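Local coordinates for alpha-actinin-like protein 1 (PDB 5BVR) that binds actin filaments through this tandem calponin-homology domain and, as the whole protein, takes part in forming the actin ring for cytokinesis and septation, at residues H183-F191 with R202-D211. Residues are numbered along the deposited sequence; the frame is centred on the assembly and turned at random. Where two conformers were deposited one is given.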
ATOM      1  N   HIS A 183     -22.844   3.765   4.917  1.00 19.33           N
ATOM      2  CA  HIS A 183     -21.523   3.228   4.646  1.00 17.37           C
ATOM      3  C   HIS A 183     -20.670   4.245   3.918  1.00 19.35           C
ATOM      4  O   HIS A 183     -19.493   4.393   4.229  1.00 19.73           O
ATOM      5  CB  HIS A 183     -21.649   1.953   3.819  1.00 18.02           C
ATOM      6  CG  HIS A 183     -22.425   0.873   4.505  1.00 17.62           C
ATOM      7  ND1 HIS A 183     -22.724  -0.324   3.892  1.00 18.19           N
ATOM      8  CD2 HIS A 183     -22.951   0.803   5.749  1.00 18.78           C
ATOM      9  CE1 HIS A 183     -23.413  -1.080   4.727  1.00 18.30           C
ATOM     10  NE2 HIS A 183     -23.566  -0.420   5.862  1.00 18.60           N
ATOM     11  N   ARG A 184     -21.231   4.951   2.941  1.00 21.06           N
ATOM     12  CA  ARG A 184     -20.419   5.840   2.101  1.00 20.82           C
ATOM     13  C   ARG A 184     -19.953   7.063   2.887  1.00 23.42           C
ATOM     14  O   ARG A 184     -18.773   7.447   2.817  1.00 22.49           O
ATOM     15  CB  ARG A 184     -21.211   6.255   0.858  1.00 23.50           C
ATOM     16  CG  ARG A 184     -20.352   6.961  -0.208  1.00 31.59           C
ATOM     17  CD  ARG A 184     -20.955   6.821  -1.616  1.00 51.71           C
ATOM     18  NE  ARG A 184     -21.249   5.422  -1.954  1.00 56.43           N
ATOM     19  CZ  ARG A 184     -20.477   4.625  -2.694  1.00 55.50           C
ATOM     20  NH1 ARG A 184     -19.334   5.058  -3.221  1.00 50.80           N
ATOM     21  NH2 ARG A 184     -20.859   3.375  -2.914  1.00 55.22           N
ATOM     22  N   ALA A 185     -20.853   7.663   3.655  1.00 23.26           N
ATOM     23  CA  ALA A 185     -20.485   8.812   4.480  1.00 22.95           C
ATOM     24  C   ALA A 185     -19.462   8.442   5.552  1.00 21.13           C
ATOM     25  O   ALA A 185     -18.511   9.193   5.830  1.00 21.06           O
ATOM     26  CB  ALA A 185     -21.726   9.406   5.118  1.00 26.24           C
ATOM     27  N   ASN A 186     -19.619   7.267   6.135  1.00 21.12           N
ATOM     28  CA  ASN A 186     -18.709   6.815   7.183  1.00 21.62           C
ATOM     29  C   ASN A 186     -17.337   6.485   6.616  1.00 22.29           C
ATOM     30  O   ASN A 186     -16.323   6.823   7.203  1.00 19.29           O
ATOM     31  CB  ASN A 186     -19.309   5.632   7.913  1.00 18.40           C
ATOM     32  CG  ASN A 186     -20.544   6.026   8.708  1.00 20.96           C
ATOM     33  OD1 ASN A 186     -20.776   7.220   8.962  1.00 24.69           O
ATOM     34  ND2 ASN A 186     -21.310   5.036   9.139  1.00 21.84           N
ATOM     35  N   MET A 187     -17.286   5.833   5.467  1.00 16.90           N
ATOM     36  CA  MET A 187     -16.021   5.559   4.771  0.61 16.95           C
ATOM     37  C   MET A 187     -15.287   6.864   4.470  1.00 16.80           C
ATOM     38  O   MET A 187     -14.078   7.007   4.687  1.00 18.17           O
ATOM     39  CB  MET A 187     -16.281   4.820   3.445  0.61 16.22           C
ATOM     40  CG  MET A 187     -15.030   4.218   2.785  0.61 18.70           C
ATOM     41  SD  MET A 187     -14.517   2.691   3.575  0.61 16.36           S
ATOM     42  CE  MET A 187     -15.809   1.577   2.998  0.61 17.35           C
ATOM     43  N   GLN A 188     -16.017   7.813   3.905  1.00 20.41           N
ATOM     44  CA  GLN A 188     -15.438   9.099   3.538  1.00 21.54           C
ATOM     45  C   GLN A 188     -14.892   9.804   4.782  1.00 21.88           C
ATOM     46  O   GLN A 188     -13.780  10.348   4.771  1.00 20.76           O
ATOM     47  CB  GLN A 188     -16.505   9.954   2.863  1.00 22.63           C
ATOM     48  CG  GLN A 188     -16.006  11.300   2.374  1.00 34.32           C
ATOM     49  CD  GLN A 188     -15.089  11.169   1.185  1.00 44.96           C
ATOM     50  OE1 GLN A 188     -15.474  10.616   0.156  1.00 44.35           O
ATOM     51  NE2 GLN A 188     -13.862  11.666   1.320  1.00 44.90           N
ATOM     52  N   LEU A 189     -15.663   9.777   5.859  1.00 20.83           N
ATOM     53  CA  LEU A 189     -15.244  10.384   7.125  1.00 21.15           C
ATOM     54  C   LEU A 189     -13.909   9.796   7.599  1.00 21.67           C
ATOM     55  O   LEU A 189     -12.959  10.535   7.899  1.00 21.27           O
ATOM     56  CB  LEU A 189     -16.331  10.174   8.186  1.00 25.45           C
ATOM     57  CG  LEU A 189     -16.079  10.848   9.528  1.00 28.03           C
ATOM     58  CD1 LEU A 189     -16.180  12.359   9.409  1.00 29.92           C
ATOM     59  CD2 LEU A 189     -17.062  10.309  10.566  1.00 34.43           C
ATOM     60  N   ALA A 190     -13.837   8.470   7.649  1.00 18.81           N
ATOM     61  CA  ALA A 190     -12.621   7.804   8.095  1.00 19.25           C
ATOM     62  C   ALA A 190     -11.440   8.180   7.209  1.00 19.74           C
ATOM     63  O   ALA A 190     -10.377   8.538   7.718  1.00 19.14           O
ATOM     64  CB  ALA A 190     -12.807   6.299   8.115  1.00 18.28           C
ATOM     65  N   PHE A 191     -11.591   8.090   5.894  1.00 18.76           N
ATOM     66  CA  PHE A 191     -10.479   8.382   5.004  1.00 19.57           C
ATOM     67  C   PHE A 191     -10.020   9.828   5.185  1.00 19.39           C
ATOM     68  O   PHE A 191      -8.813  10.092   5.152  1.00 19.80           O
ATOM     69  CB  PHE A 191     -10.856   8.138   3.545  1.00 18.80           C
ATOM     70  CG  PHE A 191     -11.048   6.687   3.182  1.00 16.13           C
ATOM     71  CD1 PHE A 191     -10.992   5.663   4.131  1.00 14.99           C
ATOM     72  CD2 PHE A 191     -11.265   6.344   1.856  1.00 16.88           C
ATOM     73  CE1 PHE A 191     -11.166   4.321   3.730  1.00 16.99           C
ATOM     74  CE2 PHE A 191     -11.441   5.031   1.479  1.00 18.56           C
ATOM     75  CZ  PHE A 191     -11.380   4.028   2.416  1.00 17.65           C
ATOM     76  N   ARG A 202      -4.167   8.874   1.396  1.00 19.85           N
ATOM     77  CA  ARG A 202      -5.392   8.327   0.842  1.00 23.06           C
ATOM     78  C   ARG A 202      -5.077   7.414  -0.337  1.00 19.58           C
ATOM     79  O   ARG A 202      -5.167   7.836  -1.498  1.00 25.32           O
ATOM     80  CB  ARG A 202      -6.283   9.473   0.390  1.00 31.68           C
ATOM     81  CG  ARG A 202      -7.604   9.051  -0.207  1.00 44.37           C
ATOM     82  CD  ARG A 202      -8.314  10.254  -0.774  1.00 51.33           C
ATOM     83  NE  ARG A 202      -8.668  11.166   0.304  1.00 53.34           N
ATOM     84  CZ  ARG A 202      -9.818  11.127   0.966  1.00 48.50           C
ATOM     85  NH1 ARG A 202     -10.754  10.242   0.653  1.00 55.05           N
ATOM     86  NH2 ARG A 202     -10.037  11.991   1.940  1.00 46.27           N
ATOM     87  N   LEU A 203      -4.707   6.175  -0.053  1.00 17.05           N
ATOM     88  CA  LEU A 203      -4.292   5.255  -1.099  1.00 17.21           C
ATOM     89  C   LEU A 203      -5.446   4.643  -1.885  1.00 18.80           C
ATOM     90  O   LEU A 203      -5.201   4.111  -2.964  1.00 19.71           O
ATOM     91  CB  LEU A 203      -3.428   4.120  -0.525  1.00 15.74           C
ATOM     92  CG  LEU A 203      -2.155   4.584   0.190  1.00 15.83           C
ATOM     93  CD1 LEU A 203      -1.317   3.377   0.568  1.00 17.12           C
ATOM     94  CD2 LEU A 203      -1.292   5.557  -0.647  1.00 18.54           C
ATOM     95  N   ILE A 204      -6.658   4.658  -1.320  1.00 19.47           N
ATOM     96  CA  ILE A 204      -7.837   4.093  -1.979  1.00 19.17           C
ATOM     97  C   ILE A 204      -8.974   5.093  -1.954  1.00 19.69           C
ATOM     98  O   ILE A 204      -9.098   5.888  -1.032  1.00 20.60           O
ATOM     99  CB  ILE A 204      -8.275   2.754  -1.351  1.00 20.10           C
ATOM    100  CG1 ILE A 204      -8.629   2.912   0.127  1.00 21.28           C
ATOM    101  CG2 ILE A 204      -7.211   1.725  -1.536  1.00 25.89           C
ATOM    102  CD1 ILE A 204      -9.097   1.619   0.782  1.00 28.74           C
ATOM    103  N   GLU A 205      -9.793   5.058  -2.995  1.00 20.51           N
ATOM    104  CA  GLU A 205     -10.947   5.932  -3.073  1.00 20.80           C
ATOM    105  C   GLU A 205     -12.106   5.253  -2.352  1.00 19.60           C
ATOM    106  O   GLU A 205     -12.169   4.012  -2.264  1.00 18.72           O
ATOM    107  CB  GLU A 205     -11.352   6.170  -4.527  1.00 21.11           C
ATOM    108  CG  GLU A 205     -10.228   6.616  -5.469  1.00 24.56           C
ATOM    109  CD  GLU A 205      -9.883   8.070  -5.316  1.00 42.54           C
ATOM    110  OE1 GLU A 205     -10.428   8.719  -4.397  1.00 38.96           O
ATOM    111  OE2 GLU A 205      -9.067   8.569  -6.129  1.00 48.18           O
ATOM    112  N   VAL A 206     -13.015   6.064  -1.827  1.00 21.93           N
ATOM    113  CA  VAL A 206     -14.188   5.521  -1.170  1.00 19.98           C
ATOM    114  C   VAL A 206     -14.903   4.516  -2.091  1.00 19.75           C
ATOM    115  O   VAL A 206     -15.268   3.407  -1.655  1.00 20.82           O
ATOM    116  CB  VAL A 206     -15.138   6.660  -0.742  1.00 21.18           C
ATOM    117  CG1 VAL A 206     -16.513   6.124  -0.344  1.00 23.01           C
ATOM    118  CG2 VAL A 206     -14.487   7.459   0.393  1.00 23.30           C
ATOM    119  N   GLU A 207     -15.098   4.883  -3.358  1.00 19.39           N
ATOM    120  CA  GLU A 207     -15.835   4.027  -4.280  1.00 20.34           C
ATOM    121  C   GLU A 207     -15.099   2.729  -4.590  1.00 19.72           C
ATOM    122  O   GLU A 207     -15.685   1.782  -5.113  1.00 21.87           O
ATOM    123  CB  GLU A 207     -16.232   4.800  -5.546  1.00 30.04           C
ATOM    124  CG  GLU A 207     -15.073   5.380  -6.348  1.00 36.14           C
ATOM    125  CD  GLU A 207     -14.650   6.794  -5.922  1.00 52.28           C
ATOM    126  OE1 GLU A 207     -14.899   7.203  -4.761  1.00 35.00           O
ATOM    127  OE2 GLU A 207     -14.059   7.507  -6.769  1.00 59.06           O
ATOM    128  N   ASP A 208     -13.806   2.663  -4.253  1.00 19.78           N
ATOM    129  CA  ASP A 208     -13.047   1.453  -4.539  1.00 19.22           C
ATOM    130  C   ASP A 208     -13.378   0.323  -3.549  1.00 22.89           C
ATOM    131  O   ASP A 208     -13.080  -0.833  -3.810  1.00 27.14           O
ATOM    132  CB  ASP A 208     -11.535   1.710  -4.497  1.00 17.07           C
ATOM    133  CG  ASP A 208     -11.053   2.675  -5.573  1.00 22.29           C
ATOM    134  OD1 ASP A 208     -11.712   2.767  -6.624  1.00 23.85           O
ATOM    135  OD2 ASP A 208      -9.988   3.316  -5.351  1.00 21.81           O
ATOM    136  N   VAL A 209     -13.973   0.656  -2.411  1.00 17.82           N
ATOM    137  CA  VAL A 209     -14.204  -0.337  -1.354  1.00 18.76           C
ATOM    138  C   VAL A 209     -15.623  -0.282  -0.765  1.00 18.67           C
ATOM    139  O   VAL A 209     -16.151  -1.326  -0.368  1.00 18.87           O
ATOM    140  CB  VAL A 209     -13.123  -0.236  -0.237  1.00 24.41           C
ATOM    141  CG1 VAL A 209     -12.849   1.180   0.094  1.00 29.04           C
ATOM    142  CG2 VAL A 209     -13.480  -1.021   1.041  1.00 30.12           C
ATOM    143  N   CYS A 210     -16.256   0.891  -0.758  1.00 19.03           N
ATOM    144  CA  CYS A 210     -17.579   1.024  -0.119  1.00 18.45           C
ATOM    145  C   CYS A 210     -18.634   0.197  -0.862  1.00 18.87           C
ATOM    146  O   CYS A 210     -18.901   0.393  -2.048  1.00 19.98           O
ATOM    147  CB  CYS A 210     -18.003   2.485  -0.075  1.00 20.42           C
ATOM    148  SG  CYS A 210     -19.581   2.726   0.742  1.00 22.37           S
ATOM    149  N   ASP A 211     -19.213  -0.749  -0.127  1.00 16.92           N
ATOM    150  CA  ASP A 211     -20.234  -1.631  -0.646  1.00 15.91           C
ATOM    151  C   ASP A 211     -19.849  -2.313  -1.963  1.00 16.32           C
ATOM    152  O   ASP A 211     -20.683  -2.544  -2.844  1.00 19.17           O
ATOM    153  CB  ASP A 211     -21.539  -0.860  -0.798  1.00 18.32           C
ATOM    154  CG  ASP A 211     -22.122  -0.418   0.529  1.00 19.33           C
ATOM    155  OD1 ASP A 211     -21.889  -1.101   1.555  1.00 19.80           O
ATOM    156  OD2 ASP A 211     -22.815   0.620   0.524  1.00 21.68           O
TER
HETATM  157  O   HOH W   1     -18.467   1.903  -4.194  1.00 29.32           O
HETATM  158  O   HOH W   2     -23.657   1.885  -1.694  1.00 38.44           O
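V206 fits as a knob among R184, M187, Q188 and F191 of helix 183-198: CG1, anti to the backbone N (chi1 167°), reaches R184 CG and M187 CG, while CG2 lies 3.3 Å from Q188 OE1 and 3.7 Å from F191 CD2. The rest of the apolar packing flanks this knob. The F191 ring meets I204 crosswise, its CZ 3.7 Å from I204 CD1, and V209 CG1 comes to the ring edge; in one of its two deposited conformers M187 sets CG over one face of that ring and its methyl CE near C210 CA. The direct hydrogen bond across the contact lies at the start of the helix, where H183 ND1 donates almost straight (173°) to the syn lone pair of D211 OD1, 2.6 Å away and in the imidazole plane. With an alanine here, D211 OD1 would probably lose this donor, leaving the carboxylate freer to turn although a water still donates to OD2. R184 lays one guanidinium face over C210 SG, and its NH2 reaches C210 O and E207 O through a shared water. R202, bent at chi3 (-65°), brings NH1 to 3.6 Å from F191 CB; its NH2 forms a salt bridge with D192 OD1, which also accepts from Q188 NE2. Within the second calponin-homology domain, the 202-211 segment packs along the first part of helix 183-198 and touches helices 11-25 and 217-234, I204 on T15 and Y223, while F161 of helix 159-168 touches M187 and meets the F191 ring edge-to-face.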